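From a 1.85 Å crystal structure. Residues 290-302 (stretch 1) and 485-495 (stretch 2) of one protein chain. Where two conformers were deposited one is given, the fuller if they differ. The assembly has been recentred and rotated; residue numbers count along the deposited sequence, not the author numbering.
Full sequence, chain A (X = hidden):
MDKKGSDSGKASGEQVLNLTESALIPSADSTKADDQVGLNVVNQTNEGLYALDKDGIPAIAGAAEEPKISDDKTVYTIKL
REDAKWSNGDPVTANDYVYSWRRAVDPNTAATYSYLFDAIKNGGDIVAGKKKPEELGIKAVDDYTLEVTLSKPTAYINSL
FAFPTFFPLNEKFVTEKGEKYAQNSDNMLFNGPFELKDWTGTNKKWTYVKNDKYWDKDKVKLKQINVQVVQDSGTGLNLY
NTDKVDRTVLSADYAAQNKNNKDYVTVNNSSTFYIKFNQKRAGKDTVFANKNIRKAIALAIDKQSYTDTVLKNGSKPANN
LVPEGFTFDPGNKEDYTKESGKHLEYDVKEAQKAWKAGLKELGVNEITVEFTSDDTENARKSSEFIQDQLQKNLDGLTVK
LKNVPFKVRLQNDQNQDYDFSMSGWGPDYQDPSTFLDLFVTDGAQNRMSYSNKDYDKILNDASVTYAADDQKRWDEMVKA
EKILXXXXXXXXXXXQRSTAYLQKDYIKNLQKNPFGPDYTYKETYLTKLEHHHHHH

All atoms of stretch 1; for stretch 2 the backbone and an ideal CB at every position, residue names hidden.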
# COMPACT_ATOMS: atom_id res chain seq x y z
N ASN A 290 16.28 -7.79 -21.12
CA ASN A 290 16.86 -6.83 -22.08
C ASN A 290 16.32 -5.43 -21.85
O ASN A 290 15.12 -5.20 -21.96
CB ASN A 290 16.54 -7.27 -23.51
CG ASN A 290 17.18 -6.37 -24.55
OD1 ASN A 290 16.74 -5.25 -24.76
ND2 ASN A 290 18.21 -6.87 -25.20
N LYS A 291 17.23 -4.49 -21.57
CA LYS A 291 16.87 -3.12 -21.22
C LYS A 291 16.19 -2.40 -22.37
O LYS A 291 15.28 -1.60 -22.14
CB LYS A 291 18.11 -2.31 -20.86
CG LYS A 291 17.81 -1.03 -20.09
CD LYS A 291 18.63 0.16 -20.54
CE LYS A 291 20.13 -0.04 -20.43
NZ LYS A 291 20.65 0.35 -19.10
N ASN A 292 16.68 -2.64 -23.59
CA ASN A 292 16.04 -2.01 -24.74
C ASN A 292 14.57 -2.40 -24.86
O ASN A 292 13.76 -1.56 -25.24
CB ASN A 292 16.78 -2.33 -26.03
CG ASN A 292 17.89 -1.34 -26.31
OD1 ASN A 292 17.72 -0.14 -26.13
ND2 ASN A 292 19.01 -1.85 -26.77
N ILE A 293 14.25 -3.66 -24.55
CA ILE A 293 12.87 -4.13 -24.59
C ILE A 293 12.02 -3.46 -23.50
O ILE A 293 10.88 -3.06 -23.79
CB ILE A 293 12.81 -5.67 -24.51
CG1 ILE A 293 13.55 -6.32 -25.70
CG2 ILE A 293 11.37 -6.18 -24.41
CD1 ILE A 293 13.03 -5.94 -27.07
N ARG A 294 12.56 -3.32 -22.28
CA ARG A 294 11.88 -2.56 -21.21
C ARG A 294 11.58 -1.12 -21.66
O ARG A 294 10.46 -0.62 -21.46
CB ARG A 294 12.73 -2.53 -19.92
CG ARG A 294 12.93 -3.90 -19.29
CD ARG A 294 13.37 -3.79 -17.85
NE ARG A 294 14.66 -3.14 -17.66
CZ ARG A 294 15.86 -3.71 -17.76
NH1 ARG A 294 16.01 -4.99 -18.14
NH2 ARG A 294 16.95 -2.98 -17.51
N LYS A 295 12.59 -0.48 -22.25
CA LYS A 295 12.50 0.90 -22.73
C LYS A 295 11.44 1.04 -23.82
O LYS A 295 10.72 2.04 -23.85
CB LYS A 295 13.87 1.38 -23.25
CG LYS A 295 13.90 2.85 -23.67
CD LYS A 295 15.27 3.30 -24.16
CE LYS A 295 16.25 3.54 -23.02
NZ LYS A 295 15.84 4.70 -22.18
N ALA A 296 11.37 0.05 -24.71
CA ALA A 296 10.40 0.06 -25.82
C ALA A 296 8.97 0.09 -25.29
O ALA A 296 8.18 0.95 -25.69
CB ALA A 296 10.60 -1.14 -26.71
N ILE A 297 8.66 -0.85 -24.39
CA ILE A 297 7.33 -0.91 -23.76
C ILE A 297 7.06 0.40 -22.98
O ILE A 297 5.98 0.99 -23.10
CB ILE A 297 7.21 -2.13 -22.80
CG1 ILE A 297 7.37 -3.46 -23.55
CG2 ILE A 297 5.91 -2.10 -21.99
CD1 ILE A 297 6.36 -3.76 -24.61
N ALA A 298 8.06 0.85 -22.22
CA ALA A 298 7.90 2.00 -21.33
C ALA A 298 7.51 3.26 -22.08
O ALA A 298 6.59 3.97 -21.65
CB ALA A 298 9.18 2.27 -20.55
N LEU A 299 8.21 3.53 -23.17
CA LEU A 299 8.07 4.78 -23.90
C LEU A 299 6.94 4.75 -24.92
O LEU A 299 6.66 5.78 -25.53
CB LEU A 299 9.38 5.16 -24.56
CG LEU A 299 10.60 5.35 -23.66
CD1 LEU A 299 11.77 5.76 -24.53
CD2 LEU A 299 10.36 6.38 -22.57
N ALA A 300 6.27 3.61 -25.09
CA ALA A 300 5.27 3.45 -26.14
C ALA A 300 3.84 3.65 -25.63
O ALA A 300 2.90 3.39 -26.38
CB ALA A 300 5.41 2.09 -26.80
N ILE A 301 3.66 4.10 -24.38
CA ILE A 301 2.33 4.27 -23.80
C ILE A 301 2.00 5.76 -23.63
O ILE A 301 2.64 6.47 -22.85
CB ILE A 301 2.18 3.51 -22.47
CG1 ILE A 301 2.40 2.01 -22.71
CG2 ILE A 301 0.79 3.72 -21.87
CD1 ILE A 301 2.60 1.17 -21.46
N ASP A 302 1.00 6.22 -24.36
CA ASP A 302 0.52 7.59 -24.25
C ASP A 302 -0.13 7.77 -22.88
O ASP A 302 -1.34 7.52 -22.71
CB ASP A 302 -0.46 7.92 -25.38
CG ASP A 302 -0.81 9.40 -25.45
OD1 ASP A 302 -0.56 10.14 -24.48
OD2 ASP A 302 -1.33 9.83 -26.49
N UNK A 485 14.96 4.79 -13.09
CA UNK A 485 14.09 5.08 -14.21
C UNK A 485 14.87 5.36 -15.50
O UNK A 485 14.87 4.53 -16.39
CB UNK A 485 13.20 6.27 -13.87
N UNK A 486 15.55 6.50 -15.57
CA UNK A 486 16.25 6.89 -16.79
C UNK A 486 17.34 5.89 -17.18
O UNK A 486 17.40 5.47 -18.33
CB UNK A 486 16.86 8.28 -16.61
N UNK A 487 18.18 5.50 -16.22
CA UNK A 487 19.34 4.64 -16.51
C UNK A 487 18.96 3.17 -16.75
O UNK A 487 19.45 2.56 -17.69
CB UNK A 487 20.34 4.72 -15.35
N UNK A 488 18.12 2.59 -15.87
CA UNK A 488 17.84 1.14 -15.89
C UNK A 488 16.47 0.75 -16.41
O UNK A 488 16.25 -0.40 -16.76
CB UNK A 488 17.99 0.58 -14.48
N UNK A 489 15.52 1.68 -16.47
CA UNK A 489 14.14 1.33 -16.85
C UNK A 489 13.64 0.10 -16.06
O UNK A 489 13.11 -0.86 -16.63
CB UNK A 489 14.06 1.06 -18.35
N UNK A 490 13.86 0.11 -14.74
CA UNK A 490 13.42 -0.99 -13.85
C UNK A 490 11.90 -1.13 -13.87
O UNK A 490 11.36 -2.25 -13.82
CB UNK A 490 13.90 -0.75 -12.42
N UNK A 491 11.24 0.02 -13.89
CA UNK A 491 9.76 0.15 -13.94
C UNK A 491 9.39 1.34 -14.80
O UNK A 491 10.26 2.12 -15.17
CB UNK A 491 9.16 0.31 -12.54
N UNK A 492 8.11 1.50 -15.10
CA UNK A 492 7.62 2.69 -15.81
C UNK A 492 6.42 3.28 -15.09
O UNK A 492 5.31 2.77 -15.22
CB UNK A 492 7.25 2.35 -17.25
N UNK A 493 6.63 4.37 -14.34
CA UNK A 493 5.48 5.12 -13.83
C UNK A 493 4.48 5.49 -14.94
O UNK A 493 4.89 5.92 -16.01
CB UNK A 493 5.96 6.39 -13.13
N UNK A 494 3.19 5.31 -14.65
CA UNK A 494 2.14 5.57 -15.62
C UNK A 494 1.28 6.73 -15.16
O UNK A 494 1.10 7.68 -15.91
CB UNK A 494 1.28 4.32 -15.84
N UNK A 495 0.75 6.64 -13.94
CA UNK A 495 -0.08 7.72 -13.37
C UNK A 495 0.01 7.88 -11.87
O UNK A 495 0.35 6.94 -11.14
CB UNK A 495 -1.55 7.48 -13.74

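Stretch 1 is a helix from K291 to about L299, and stretch 2 runs alongside it, through the end of another helix, a turn and the start of a strand. At position 485 the ideal CB has nothing of stretch 1 within 5.5 Å, so the contact leaves the choice open; the residue is L485. Its carbonyl O accepts from the backbone N of 489 at 2.9 Å.

Position 486 points away from stretch 1, and many helix-compatible residues would serve; T486 is found, its hydroxyl bonded elsewhere in the structure. Position 487 also points away. What stretch 1 meets here is the carbonyl: K291 NZ donates to the backbone O of 487 at 2.9 Å, a bond available to any side chain. The residue is D487, whose carboxylate bonds elsewhere.

At 488 CA-to-CB runs sideways. The ideal CB lies 4.8 Å from R294 NH2 and 5.3 Å from K291 NZ, so two positive groups are near; an acid would suit the charge, while Asn, Ser or another polar residue would also be reasonable. The residue is D488. Its OD1 stays 4.4 Å from K291 NZ, beyond a salt bridge, so the attraction is long-range. The firm contact is again with the backbone: R294 NH2 donates to D488 O at 2.8 Å, and R294 NE reaches the same D488 O at 3.3 Å.

Position 489 leaves the helix with positive phi (48/47), a conformation in which Gly, Asn or Asp would be expected on backbone grounds. Yet CB points toward stretch 1, lying 4.1 Å from R294 CB, 4.4 Å from K295 N and 4.6 Å from K291 CG. That largely aliphatic surface favours a compact apolar side chain, and the deposited residue is V489. Its CG1 packs 3.9 Å from A298 CB and 4.0 Å from R294 CB, while CG2 lies 4.3 Å from K291 CG. The carbonyl contributes as well: R294 NE donates to V489 O at 2.9 Å. Thus the edge of one guanidinium serves two successive carbonyls as the chain turns.

Position 490 points away, and several types could fit; A490 is small. Position 491 begins the strand, also pointing away, and is I491, a beta-branched residue well suited to extended backbone.

The strand turns 492 toward stretch 1, the ideal CB of 492 lying 3.8 Å from A298 CB. The A298 methyl would suit apolar packing, while A298 O, near the end of the helix, offers an acceptor that a longer chain ending in a donor could reach. Q492 does both: CG lies 3.8 Å from A298 CB, and NE2 donates to A298 O at 2.9 Å.

Position 493, with phi near -52°, admits proline, and P493 occupies it out of reach. At 494 CB runs sideways with nothing within 5.5 Å, but a longer apolar side chain could approach I301. L494 does, its CD2 3.9 Å from I301 CG2. Position 495 is out of reach and unconstrained by stretch 1; it is Y495.

Stretch 2 485-495: LTDDVAIQPLY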
# COMPACT_ATOMS: atom_id res chain seq x y z
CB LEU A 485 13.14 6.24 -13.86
CG LEU A 485 12.26 5.98 -12.63
CD1 LEU A 485 11.35 7.16 -12.34
CD2 LEU A 485 11.44 4.69 -12.77
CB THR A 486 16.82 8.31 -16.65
OG1 THR A 486 15.73 9.24 -16.52
CG2 THR A 486 17.67 8.70 -17.88
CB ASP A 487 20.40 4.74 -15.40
CG ASP A 487 20.87 6.18 -15.13
OD1 ASP A 487 20.56 7.09 -15.96
OD2 ASP A 487 21.54 6.40 -14.08
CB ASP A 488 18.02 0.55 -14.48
CG ASP A 488 19.46 0.56 -14.00
OD1 ASP A 488 20.35 0.96 -14.77
OD2 ASP A 488 19.74 0.17 -12.85
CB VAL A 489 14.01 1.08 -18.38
CG1 VAL A 489 12.56 1.28 -18.82
CG2 VAL A 489 14.93 1.98 -19.20
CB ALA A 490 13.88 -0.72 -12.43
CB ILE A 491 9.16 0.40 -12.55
CG1 ILE A 491 9.74 1.67 -11.93
CG2 ILE A 491 9.41 -0.80 -11.66
CD1 ILE A 491 8.95 2.16 -10.76
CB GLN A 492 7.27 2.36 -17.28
CG GLN A 492 6.62 3.51 -18.09
CD GLN A 492 7.44 4.80 -18.14
OE1 GLN A 492 7.99 5.24 -17.14
NE2 GLN A 492 7.52 5.43 -19.33
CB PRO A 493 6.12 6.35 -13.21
CG PRO A 493 7.45 5.83 -12.74
CD PRO A 493 7.90 4.91 -13.83
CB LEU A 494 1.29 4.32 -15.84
CG LEU A 494 1.27 3.82 -17.29
CD1 LEU A 494 0.68 2.42 -17.39
CD2 LEU A 494 0.50 4.80 -18.18
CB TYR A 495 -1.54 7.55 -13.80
CG TYR A 495 -2.30 6.33 -13.25
CD1 TYR A 495 -2.32 5.12 -13.93
CD2 TYR A 495 -3.05 6.43 -12.08
CE1 TYR A 495 -3.04 4.04 -13.46
CE2 TYR A 495 -3.78 5.35 -11.60
CZ TYR A 495 -3.77 4.16 -12.29
OH TYR A 495 -4.50 3.08 -11.80
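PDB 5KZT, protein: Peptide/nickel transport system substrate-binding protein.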